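SmhB (Serratia marcescens, PDB 6ZZ5) is the B component of Smh, a tripartite alpha-pore-forming toxin, here in its soluble form, and probably takes part in building the membrane pore. Local coordinates at residues A[30-35]-A[211-216]; A[25-30]-A[63-68]. One frame throughout, in Å; residues are numbered along the deposited sequence.

Contacts 1 and 2 read as one example of how a helical bundle and a beta-containing region are tied together at the end of a single helix. Residues 25-30 lie in the C-terminal part of helix 4-30; in contact 2 they pack on the long helix 44-92, and in contact 1 the loop that follows them reaches the turn leading into strand 216-221. The two centres lie about 12 Å apart and Arg30 belongs to both. They also meet directly: Gly214 N approaches Ser28 OG at 3.0 Å, a probable hydrogen bond, and Gly214 CA packs on Tyr25 CZ at 3.4 Å.

Contact 1: A[30-35]-A[211-216]; sequences RQQIPV and VVMGGI
Gln31 meets Val212 in the loop after helix 4-30: the branch methyl CG2 of Val212 lies 3.7 Å from Gln31 O. The next residue, Gln32, carries most of the contact. Its CG stands anti to the backbone N (chi1 176°) and the chain then bends at chi2, bringing the carboxamide oxygen against the backbone of 211-213. There OE1 accepts two hydrogen bonds, from Val212 N at 2.8 Å and from the more distant Met213 N at 3.3 Å, both donors lying in the plane of the carboxamide carbonyl. Val212 opens a type II beta turn that ends at Gly215, closed by Gly215 N to Val212 O at 2.8 Å, with Gly214 at its third position, where a type II turn has positive phi (73°). The side chain of Gln32 thus grips the first half of a turn that delivers the chain to strand 216-221 of the small mixed sheet. The other end of the carboxamide is held as well: NE2 donates to Ile33 O at 2.7 Å, close to the amide plane and on a carbonyl lone pair, and also to Pro210 O, so both ends of this buried group have partners that fix its rotation. The terminal methyl CE of Met213 presses on Gln32 CG at 3.3 Å, the two side chains crossing at about a right angle. Beyond Ile33, Val35 turns to Val256 and Ile260 of helix 252-300.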
loop_
_atom_site.group_PDB
_atom_site.type_symbol
_atom_site.label_atom_id
_atom_site.label_comp_id
_atom_site.label_asym_id
_atom_site.label_seq_id
_atom_site.Cartn_x
_atom_site.Cartn_y
_atom_site.Cartn_z
ATOM N N ARG A 30 -9.975 -4.749 9.421
ATOM C CA ARG A 30 -10.052 -4.839 10.887
ATOM C C ARG A 30 -11.270 -4.131 11.432
ATOM O O ARG A 30 -11.560 -4.346 12.638
ATOM C CB ARG A 30 -8.773 -4.337 11.541
ATOM C CG ARG A 30 -7.650 -5.312 11.187
ATOM C CD ARG A 30 -6.368 -5.100 11.884
ATOM N NE ARG A 30 -6.416 -4.930 13.320
ATOM C CZ ARG A 30 -6.386 -5.921 14.203
ATOM N NH1 ARG A 30 -6.443 -7.190 13.824
ATOM N NH2 ARG A 30 -6.299 -5.627 15.474
ATOM N N GLN A 31 -11.990 -3.372 10.625
ATOM C CA GLN A 31 -13.228 -2.712 11.165
ATOM C C GLN A 31 -14.475 -3.472 10.759
ATOM O O GLN A 31 -15.527 -3.039 11.137
ATOM C CB GLN A 31 -13.257 -1.242 10.784
ATOM C CG GLN A 31 -12.135 -0.485 11.472
ATOM C CD GLN A 31 -12.141 0.994 11.144
ATOM O OE1 GLN A 31 -13.159 1.555 10.732
ATOM N NE2 GLN A 31 -10.983 1.591 11.243
ATOM N N GLN A 32 -14.336 -4.577 10.010
ATOM C CA GLN A 32 -15.486 -5.383 9.531
ATOM C C GLN A 32 -16.089 -6.134 10.712
ATOM O O GLN A 32 -15.370 -6.872 11.418
ATOM C CB GLN A 32 -15.072 -6.372 8.435
ATOM C CG GLN A 32 -16.212 -7.277 7.986
ATOM C CD GLN A 32 -17.375 -6.499 7.437
ATOM O OE1 GLN A 32 -17.172 -5.618 6.604
ATOM N NE2 GLN A 32 -18.571 -6.791 7.954
ATOM N N ILE A 33 -17.367 -5.905 10.955
ATOM C CA ILE A 33 -18.119 -6.644 11.994
ATOM C C ILE A 33 -18.399 -8.046 11.481
ATOM O O ILE A 33 -18.685 -8.244 10.285
ATOM C CB ILE A 33 -19.416 -5.907 12.400
ATOM C CG1 ILE A 33 -20.053 -6.541 13.634
ATOM C CG2 ILE A 33 -20.401 -5.882 11.279
ATOM C CD1 ILE A 33 -21.117 -5.674 14.306
ATOM N N PRO A 34 -18.286 -9.061 12.368
ATOM C CA PRO A 34 -18.644 -10.430 12.018
ATOM C C PRO A 34 -20.115 -10.469 11.612
ATOM O O PRO A 34 -20.929 -9.660 12.085
ATOM C CB PRO A 34 -18.385 -11.258 13.287
ATOM C CG PRO A 34 -17.404 -10.423 14.046
ATOM C CD PRO A 34 -17.716 -8.979 13.713
ATOM N N VAL A 35 -20.393 -11.368 10.675
ATOM C CA VAL A 35 -21.722 -11.547 10.078
ATOM C C VAL A 35 -22.593 -12.270 11.120
ATOM O O VAL A 35 -22.123 -13.091 11.963
ATOM C CB VAL A 35 -21.661 -12.274 8.714
ATOM C CG1 VAL A 35 -20.695 -11.630 7.763
ATOM C CG2 VAL A 35 -21.379 -13.762 8.837
ATOM N N VAL A 211 -20.896 -4.180 5.116
ATOM C CA VAL A 211 -19.524 -4.646 4.809
ATOM C C VAL A 211 -18.671 -3.431 4.487
ATOM O O VAL A 211 -18.904 -2.777 3.468
ATOM C CB VAL A 211 -19.525 -5.726 3.712
ATOM C CG1 VAL A 211 -18.132 -6.158 3.329
ATOM C CG2 VAL A 211 -20.336 -6.927 4.173
ATOM N N VAL A 212 -17.710 -3.162 5.359
ATOM C CA VAL A 212 -16.759 -2.036 5.200
ATOM C C VAL A 212 -15.435 -2.585 4.661
ATOM O O VAL A 212 -14.548 -1.831 4.422
ATOM C CB VAL A 212 -16.578 -1.267 6.525
ATOM C CG1 VAL A 212 -17.889 -0.754 7.072
ATOM C CG2 VAL A 212 -15.928 -2.107 7.606
ATOM N N MET A 213 -15.278 -3.884 4.545
ATOM C CA MET A 213 -14.048 -4.520 4.050
ATOM C C MET A 213 -13.811 -4.092 2.596
ATOM O O MET A 213 -14.683 -4.315 1.764
ATOM C CB MET A 213 -14.186 -6.033 4.094
ATOM C CG MET A 213 -12.873 -6.719 4.133
ATOM S SD MET A 213 -13.049 -8.529 4.363
ATOM C CE MET A 213 -14.388 -8.485 5.503
ATOM N N GLY A 214 -12.737 -3.381 2.374
ATOM C CA GLY A 214 -12.378 -2.687 1.121
ATOM C C GLY A 214 -13.230 -1.452 0.869
ATOM O O GLY A 214 -13.122 -0.879 -0.212
ATOM N N GLY A 215 -13.963 -0.972 1.870
ATOM C CA GLY A 215 -14.754 0.268 1.734
ATOM C C GLY A 215 -13.955 1.442 2.223
ATOM O O GLY A 215 -14.133 1.810 3.387
ATOM N N ILE A 216 -13.042 1.931 1.390
ATOM C CA ILE A 216 -12.054 2.968 1.778
ATOM C C ILE A 216 -12.138 4.173 0.863
ATOM O O ILE A 216 -12.372 4.034 -0.350
ATOM C CB ILE A 216 -10.618 2.414 1.828
ATOM C CG1 ILE A 216 -10.112 1.904 0.481
ATOM C CG2 ILE A 216 -10.544 1.344 2.900
ATOM C CD1 ILE A 216 -8.644 1.675 0.448
#

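Contact 2: A[25-30]-A[63-68]; sequences YCNSVR and HYLKDI
Leu65 lays its branched end across one side of helix 25-30, its CG 3.7 Å from Cys26 CB, its methyl CD1 reaching on to Asn27 and Arg30, and CD2 staying near Cys26 CB and Asn27 OD1. This is helix-helix packing within the elongated bundle of a protein of the Bacillus haemolytic enterotoxin (HBL) family: near their point of contact, helix 4-30 and helix 44-92 run in largely opposed directions, with local axes 10.0 Å apart and 128° between their N-to-C directions. No hydrogen bond links the two segments, so their meeting rests on side-chain packing. Cys26 meets both Leu65 and Tyr64. With SG anti to the carbonyl carbon (chi1 -73°), the sulfur comes down beside the root of Tyr64, 3.7 Å from its CB, and makes an oblique sulfur-aromatic contact with the ring, 4.7 Å from the centroid. The phenol end of Tyr64 lies farther on, where OH is hydrogen-bonded to Gln69 and the ring packs on Leu130 of helix 99-151. Toward the C-terminal end of segment 25-30, the aliphatic part of Arg30 slides past Leu65 in the opposite direction, with CD 3.9 Å from the methyl CD1, while its NE is engaged in a salt bridge with Glu62, about one turn before Leu65 on helix 44-92. The same methyl of Leu65 also has a polar neighbour: the Asn27 and Leu65 side chains cross obliquely, putting the amide oxygen OD1 of Asn27 3.4 Å from Leu65 CD1.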
loop_
_atom_site.group_PDB
_atom_site.type_symbol
_atom_site.label_atom_id
_atom_site.label_comp_id
_atom_site.label_asym_id
_atom_site.label_seq_id
_atom_site.Cartn_x
_atom_site.Cartn_y
_atom_site.Cartn_z
ATOM N N TYR A 25 -6.505 -0.057 3.579
ATOM C CA TYR A 25 -7.243 -1.284 3.242
ATOM C C TYR A 25 -7.286 -2.217 4.441
ATOM O O TYR A 25 -8.374 -2.766 4.756
ATOM C CB TYR A 25 -6.685 -1.946 1.980
ATOM C CG TYR A 25 -7.713 -2.778 1.255
ATOM C CD1 TYR A 25 -8.129 -3.991 1.769
ATOM C CD2 TYR A 25 -8.247 -2.359 0.047
ATOM C CE1 TYR A 25 -9.122 -4.736 1.147
ATOM C CE2 TYR A 25 -9.237 -3.090 -0.601
ATOM C CZ TYR A 25 -9.655 -4.285 -0.055
ATOM O OH TYR A 25 -10.611 -4.954 -0.738
ATOM N N CYS A 26 -6.126 -2.454 5.061
ATOM C CA CYS A 26 -5.992 -3.339 6.252
ATOM C C CYS A 26 -6.886 -2.817 7.390
ATOM O O CYS A 26 -7.494 -3.640 8.101
ATOM C CB CYS A 26 -4.534 -3.461 6.717
ATOM S SG CYS A 26 -3.565 -4.481 5.587
ATOM N N ASN A 27 -6.907 -1.510 7.622
ATOM C CA ASN A 27 -7.772 -0.913 8.683
ATOM C C ASN A 27 -9.247 -1.239 8.383
ATOM O O ASN A 27 -10.048 -1.507 9.347
ATOM C CB ASN A 27 -7.540 0.605 8.813
ATOM C CG ASN A 27 -6.199 0.947 9.399
ATOM O OD1 ASN A 27 -5.695 0.185 10.183
ATOM N ND2 ASN A 27 -5.694 2.125 9.088
ATOM N N SER A 28 -9.617 -1.262 7.116
ATOM C CA SER A 28 -11.022 -1.525 6.708
ATOM C C SER A 28 -11.373 -2.980 7.015
ATOM O O SER A 28 -12.518 -3.250 7.476
ATOM C CB SER A 28 -11.327 -1.187 5.278
ATOM O OG SER A 28 -10.871 -2.177 4.341
ATOM N N VAL A 29 -10.394 -3.869 6.874
ATOM C CA VAL A 29 -10.592 -5.308 7.165
ATOM C C VAL A 29 -10.788 -5.447 8.649
ATOM O O VAL A 29 -11.642 -6.198 9.053
ATOM C CB VAL A 29 -9.413 -6.164 6.644
ATOM C CG1 VAL A 29 -9.496 -7.626 7.088
ATOM C CG2 VAL A 29 -9.293 -6.056 5.149
ATOM N N ARG A 30 -9.975 -4.749 9.421
ATOM C CA ARG A 30 -10.052 -4.839 10.887
ATOM C C ARG A 30 -11.270 -4.131 11.432
ATOM O O ARG A 30 -11.560 -4.346 12.638
ATOM C CB ARG A 30 -8.773 -4.337 11.541
ATOM C CG ARG A 30 -7.650 -5.312 11.187
ATOM C CD ARG A 30 -6.368 -5.100 11.884
ATOM N NE ARG A 30 -6.416 -4.930 13.320
ATOM C CZ ARG A 30 -6.386 -5.921 14.203
ATOM N NH1 ARG A 30 -6.443 -7.190 13.824
ATOM N NH2 ARG A 30 -6.299 -5.627 15.474
ATOM N N HIS A 63 -1.014 -8.452 10.648
ATOM C CA HIS A 63 0.398 -8.817 10.335
ATOM C C HIS A 63 1.011 -7.716 9.438
ATOM O O HIS A 63 2.127 -7.240 9.697
ATOM C CB HIS A 63 0.444 -10.205 9.732
ATOM C CG HIS A 63 1.814 -10.602 9.304
ATOM N ND1 HIS A 63 2.922 -10.515 10.175
ATOM C CD2 HIS A 63 2.266 -11.065 8.121
ATOM C CE1 HIS A 63 3.988 -10.944 9.529
ATOM N NE2 HIS A 63 3.599 -11.274 8.262
ATOM N N TYR A 64 0.285 -7.283 8.417
ATOM C CA TYR A 64 0.750 -6.165 7.573
ATOM C C TYR A 64 1.026 -4.955 8.470
ATOM O O TYR A 64 2.148 -4.361 8.430
ATOM C CB TYR A 64 -0.220 -5.794 6.441
ATOM C CG TYR A 64 0.405 -4.644 5.711
ATOM C CD1 TYR A 64 1.395 -4.861 4.768
ATOM C CD2 TYR A 64 0.075 -3.346 6.030
ATOM C CE1 TYR A 64 2.058 -3.790 4.188
ATOM C CE2 TYR A 64 0.680 -2.275 5.411
ATOM C CZ TYR A 64 1.717 -2.505 4.527
ATOM O OH TYR A 64 2.396 -1.464 3.942
ATOM N N LEU A 65 0.020 -4.559 9.258
ATOM C CA LEU A 65 0.046 -3.260 9.973
ATOM C C LEU A 65 1.189 -3.287 10.993
ATOM O O LEU A 65 1.880 -2.267 11.111
ATOM C CB LEU A 65 -1.287 -2.990 10.663
ATOM C CG LEU A 65 -2.457 -2.645 9.729
ATOM C CD1 LEU A 65 -3.781 -2.572 10.511
ATOM C CD2 LEU A 65 -2.230 -1.294 9.058
ATOM N N LYS A 66 1.341 -4.381 11.730
ATOM C CA LYS A 66 2.200 -4.437 12.923
ATOM C C LYS A 66 3.608 -4.813 12.482
ATOM O O LYS A 66 4.598 -4.356 13.095
ATOM C CB LYS A 66 1.632 -5.381 14.001
ATOM C CG LYS A 66 0.389 -4.885 14.738
ATOM C CD LYS A 66 0.479 -3.464 15.365
ATOM C CE LYS A 66 -0.834 -2.850 15.845
ATOM N NZ LYS A 66 -1.339 -1.771 14.948
ATOM N N ASP A 67 3.755 -5.628 11.451
ATOM C CA ASP A 67 5.081 -6.265 11.235
ATOM C C ASP A 67 5.653 -5.741 9.931
ATOM O O ASP A 67 6.844 -5.862 9.742
ATOM C CB ASP A 67 4.987 -7.798 11.255
ATOM C CG ASP A 67 4.403 -8.375 12.516
ATOM O OD1 ASP A 67 4.778 -7.902 13.609
ATOM O OD2 ASP A 67 3.583 -9.283 12.403
ATOM N N ILE A 68 4.830 -5.274 8.994
ATOM C CA ILE A 68 5.393 -4.947 7.655
ATOM C C ILE A 68 5.456 -3.442 7.461
ATOM O O ILE A 68 6.558 -2.953 7.025
ATOM C CB ILE A 68 4.654 -5.688 6.519
ATOM C CG1 ILE A 68 4.655 -7.190 6.785
ATOM C CG2 ILE A 68 5.237 -5.303 5.168
ATOM C CD1 ILE A 68 3.880 -7.977 5.757
#